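Local coordinates for TSSL (Francisella novicida, PDB 4ACK), which probably forms part of the inner-membrane complex of a type VI secretion system, which delivers effector proteins out of the bacterium, at residues V62-A67 and Q90-R96. Residues are numbered along the deposited sequence.
Sequences VFPLLA and QLEYYDR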
ATOM      1  N   VAL A  62       3.862  -5.970   1.224  1.00 25.40           N
ATOM      2  CA  VAL A  62       4.125  -5.128   0.077  1.00 27.35           C
ATOM      3  C   VAL A  62       2.867  -4.909  -0.849  1.00 28.78           C
ATOM      4  O   VAL A  62       2.716  -3.860  -1.435  1.00 26.71           O
ATOM      5  CB  VAL A  62       5.284  -5.714  -0.755  1.00 28.31           C
ATOM      6  CG1 VAL A  62       5.525  -4.967  -2.151  1.00 24.67           C
ATOM      7  CG2 VAL A  62       6.566  -5.747   0.127  1.00 27.76           C
ATOM      8  N   PHE A  63       2.010  -5.916  -1.012  1.00 28.79           N
ATOM      9  CA  PHE A  63       0.835  -5.673  -1.893  1.00 28.59           C
ATOM     10  C   PHE A  63      -0.041  -4.458  -1.442  1.00 28.07           C
ATOM     11  O   PHE A  63      -0.430  -3.656  -2.266  1.00 28.82           O
ATOM     12  CB  PHE A  63      -0.027  -6.911  -2.000  1.00 28.50           C
ATOM     13  CG  PHE A  63      -1.198  -6.718  -2.907  1.00 28.68           C
ATOM     14  CD1 PHE A  63      -2.387  -6.143  -2.425  1.00 26.99           C
ATOM     15  CD2 PHE A  63      -1.084  -7.037  -4.256  1.00 26.62           C
ATOM     16  CE1 PHE A  63      -3.482  -5.951  -3.297  1.00 27.94           C
ATOM     17  CE2 PHE A  63      -2.185  -6.835  -5.152  1.00 29.65           C
ATOM     18  CZ  PHE A  63      -3.356  -6.296  -4.666  1.00 27.74           C
ATOM     19  N   PRO A  64      -0.392  -4.359  -0.154  1.00 26.42           N
ATOM     20  CA  PRO A  64      -1.232  -3.266   0.236  1.00 26.84           C
ATOM     21  C   PRO A  64      -0.582  -1.905   0.016  1.00 28.56           C
ATOM     22  O   PRO A  64      -1.295  -0.923  -0.153  1.00 26.60           O
ATOM     23  CB  PRO A  64      -1.435  -3.484   1.746  1.00 26.71           C
ATOM     24  CG  PRO A  64      -1.288  -5.009   1.910  1.00 26.50           C
ATOM     25  CD  PRO A  64      -0.199  -5.336   0.930  1.00 27.18           C
ATOM     26  N   LEU A  65       0.753  -1.822   0.114  1.00 28.68           N
ATOM     27  CA  LEU A  65       1.429  -0.557  -0.094  1.00 27.61           C
ATOM     28  C   LEU A  65       1.322  -0.203  -1.531  1.00 26.45           C
ATOM     29  O   LEU A  65       1.068   0.952  -1.857  1.00 27.32           O
ATOM     30  CB  LEU A  65       2.914  -0.627   0.348  1.00 27.78           C
ATOM     31  CG  LEU A  65       3.742   0.606   0.029  1.00 29.37           C
ATOM     32  CD1 LEU A  65       3.148   1.727   0.901  1.00 29.34           C
ATOM     33  CD2 LEU A  65       5.222   0.300   0.385  1.00 33.41           C
ATOM     34  N   LEU A  66       1.501  -1.167  -2.419  1.00 27.12           N
ATOM     35  CA  LEU A  66       1.291  -0.914  -3.851  1.00 28.48           C
ATOM     36  C   LEU A  66      -0.133  -0.505  -4.233  1.00 30.14           C
ATOM     37  O   LEU A  66      -0.339   0.322  -5.166  1.00 30.00           O
ATOM     38  CB  LEU A  66       1.598  -2.143  -4.678  1.00 28.35           C
ATOM     39  CG  LEU A  66       2.957  -2.811  -4.481  1.00 34.23           C
ATOM     40  CD1 LEU A  66       3.129  -3.953  -5.484  1.00 35.56           C
ATOM     41  CD2 LEU A  66       4.106  -1.835  -4.579  1.00 37.87           C
ATOM     42  N   ALA A  67      -1.107  -1.163  -3.614  1.00 29.93           N
ATOM     43  CA  ALA A  67      -2.503  -0.841  -3.818  1.00 30.51           C
ATOM     44  C   ALA A  67      -2.822   0.578  -3.306  1.00 31.08           C
ATOM     45  O   ALA A  67      -3.633   1.296  -3.912  1.00 31.40           O
ATOM     46  CB  ALA A  67      -3.374  -1.846  -3.092  1.00 30.32           C
ATOM     47  N   GLN A  90       0.524  -2.726  -8.536  1.00 36.57           N
ATOM     48  CA  GLN A  90       0.056  -3.957  -7.909  1.00 37.84           C
ATOM     49  C   GLN A  90       0.007  -5.063  -8.994  1.00 38.99           C
ATOM     50  O   GLN A  90       0.197  -6.262  -8.704  1.00 38.44           O
ATOM     51  CB  GLN A  90      -1.297  -3.737  -7.202  1.00 36.78           C
ATOM     52  CG  GLN A  90      -2.477  -3.707  -8.158  1.00 35.35           C
ATOM     53  CD  GLN A  90      -3.702  -3.199  -7.488  1.00 34.70           C
ATOM     54  OE1 GLN A  90      -4.647  -3.957  -7.267  1.00 34.26           O
ATOM     55  NE2 GLN A  90      -3.688  -1.905  -7.102  1.00 30.49           N
ATOM     56  N   LEU A  91      -0.237  -4.638 -10.236  1.00 40.38           N
ATOM     57  CA  LEU A  91      -0.293  -5.561 -11.368  1.00 43.52           C
ATOM     58  C   LEU A  91       1.112  -6.017 -11.846  1.00 44.57           C
ATOM     59  O   LEU A  91       1.330  -7.197 -12.121  1.00 44.82           O
ATOM     60  CB  LEU A  91      -1.065  -4.924 -12.533  1.00 44.10           C
ATOM     61  CG  LEU A  91      -1.444  -5.793 -13.736  1.00 46.50           C
ATOM     62  CD1 LEU A  91      -2.157  -7.108 -13.370  1.00 46.09           C
ATOM     63  CD2 LEU A  91      -2.339  -4.971 -14.693  1.00 47.76           C
ATOM     64  N   GLU A  92       2.049  -5.069 -11.974  1.00 45.12           N
ATOM     65  CA  GLU A  92       3.434  -5.382 -12.358  1.00 45.51           C
ATOM     66  C   GLU A  92       4.069  -6.400 -11.375  1.00 44.47           C
ATOM     67  O   GLU A  92       4.756  -7.324 -11.785  1.00 44.96           O
ATOM     68  CB  GLU A  92       4.237  -4.088 -12.349  1.00 46.07           C
ATOM     69  CG  GLU A  92       5.508  -4.128 -13.135  1.00 52.25           C
ATOM     70  CD  GLU A  92       6.389  -2.918 -12.862  1.00 58.09           C
ATOM     71  OE1 GLU A  92       5.889  -1.769 -12.972  1.00 59.51           O
ATOM     72  OE2 GLU A  92       7.593  -3.128 -12.542  1.00 62.25           O
ATOM     73  N   TYR A  93       3.808  -6.232 -10.087  1.00 43.18           N
ATOM     74  CA  TYR A  93       4.495  -6.982  -9.044  1.00 42.59           C
ATOM     75  C   TYR A  93       3.826  -8.266  -8.574  1.00 42.18           C
ATOM     76  O   TYR A  93       4.523  -9.173  -8.106  1.00 40.76           O
ATOM     77  CB  TYR A  93       4.713  -6.082  -7.849  1.00 41.69           C
ATOM     78  CG  TYR A  93       5.853  -5.161  -8.090  1.00 45.36           C
ATOM     79  CD1 TYR A  93       7.174  -5.615  -7.985  1.00 45.86           C
ATOM     80  CD2 TYR A  93       5.632  -3.848  -8.477  1.00 46.94           C
ATOM     81  CE1 TYR A  93       8.239  -4.764  -8.232  1.00 48.82           C
ATOM     82  CE2 TYR A  93       6.694  -2.991  -8.716  1.00 48.00           C
ATOM     83  CZ  TYR A  93       7.985  -3.456  -8.603  1.00 49.26           C
ATOM     84  OH  TYR A  93       9.028  -2.597  -8.842  1.00 52.82           O
ATOM     85  N   TYR A  94       2.489  -8.320  -8.689  1.00 40.92           N
ATOM     86  CA  TYR A  94       1.701  -9.347  -8.040  1.00 40.43           C
ATOM     87  C   TYR A  94       0.596  -9.897  -8.932  1.00 41.02           C
ATOM     88  O   TYR A  94      -0.248 -10.695  -8.514  1.00 39.98           O
ATOM     89  CB  TYR A  94       1.147  -8.818  -6.716  1.00 38.36           C
ATOM     90  CG  TYR A  94       2.212  -8.855  -5.657  1.00 37.81           C
ATOM     91  CD1 TYR A  94       2.785 -10.086  -5.247  1.00 35.30           C
ATOM     92  CD2 TYR A  94       2.711  -7.675  -5.118  1.00 34.31           C
ATOM     93  CE1 TYR A  94       3.810 -10.125  -4.293  1.00 34.54           C
ATOM     94  CE2 TYR A  94       3.717  -7.690  -4.176  1.00 35.59           C
ATOM     95  CZ  TYR A  94       4.264  -8.913  -3.758  1.00 37.96           C
ATOM     96  OH  TYR A  94       5.268  -8.890  -2.818  1.00 41.70           O
ATOM     97  N   ASP A  95       0.617  -9.421 -10.162  1.00 41.88           N
ATOM     98  CA  ASP A  95      -0.182  -9.957 -11.229  1.00 43.72           C
ATOM     99  C   ASP A  95      -1.663  -9.924 -10.942  1.00 42.80           C
ATOM    100  O   ASP A  95      -2.387 -10.818 -11.362  1.00 44.47           O
ATOM    101  CB  ASP A  95       0.251 -11.392 -11.561  1.00 44.78           C
ATOM    102  CG  ASP A  95       0.251 -11.647 -13.063  1.00 50.79           C
ATOM    103  OD1 ASP A  95       1.181 -11.112 -13.726  0.70 53.28           O
ATOM    104  OD2 ASP A  95      -0.689 -12.322 -13.577  0.70 52.39           O
ATOM    105  N   ARG A  96      -2.121  -8.919 -10.208  1.00 41.66           N
ATOM    106  CA  ARG A  96      -3.546  -8.767  -9.988  1.00 40.18           C
ATOM    107  C   ARG A  96      -3.861  -7.295  -9.837  1.00 40.31           C
ATOM    108  O   ARG A  96      -2.950  -6.475  -9.619  1.00 40.32           O
ATOM    109  CB  ARG A  96      -4.035  -9.603  -8.810  1.00 40.67           C
ATOM    110  CG  ARG A  96      -3.467  -9.187  -7.448  1.00 39.76           C
ATOM    111  CD  ARG A  96      -3.719 -10.279  -6.417  1.00 38.94           C
ATOM    112  NE  ARG A  96      -5.139 -10.456  -6.183  1.00 38.67           N
ATOM    113  CZ  ARG A  96      -5.680 -11.464  -5.517  1.00 37.25           C
ATOM    114  NH1 ARG A  96      -4.931 -12.435  -5.025  1.00 40.49           N
ATOM    115  NH2 ARG A  96      -6.986 -11.506  -5.360  1.00 39.80           N
TER
HETATM  116  O   HOH W   1      -5.681   0.119  -5.235  1.00 28.01           O
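This is a buried, near-antiparallel helix-helix contact inside the all-helical cytoplasmic domain of a DotU (TssL) protein, where short helix 89-94 and the loop after it pack against the N-terminal half of the long helix 55-79. The local axes make an angle of 157° and approach to 9.7 Å; the nearest CA atoms across the two segments are those of Leu66 and Gln90, 5.2 Å apart. Leu66 reaches across with CD1, 3.6 Å from Tyr93 CB and 3.8 Å from the edge of the Tyr94 ring at CD2. One turn back, Val62 CG1 meets Tyr94 CE2 at 3.8 Å; the Tyr94 hydroxyl goes on to bond Gln46 of helix 30-52. Phe63 points sideways, but its ring swings in: CD2 lies 3.8 Å from Tyr94 CB, at the ring edge, and CE2 3.5 Å from CG of Arg96, a loop residue salt-bridged to Asp98. Gln90 OE1 accepts from Gly99 N, tying the short helix to the next one. On the same side chain, Gln90 NE2 is a weak donor, at 3.4 Å, to a water that itself donates to Ala67 O at 2.7 Å.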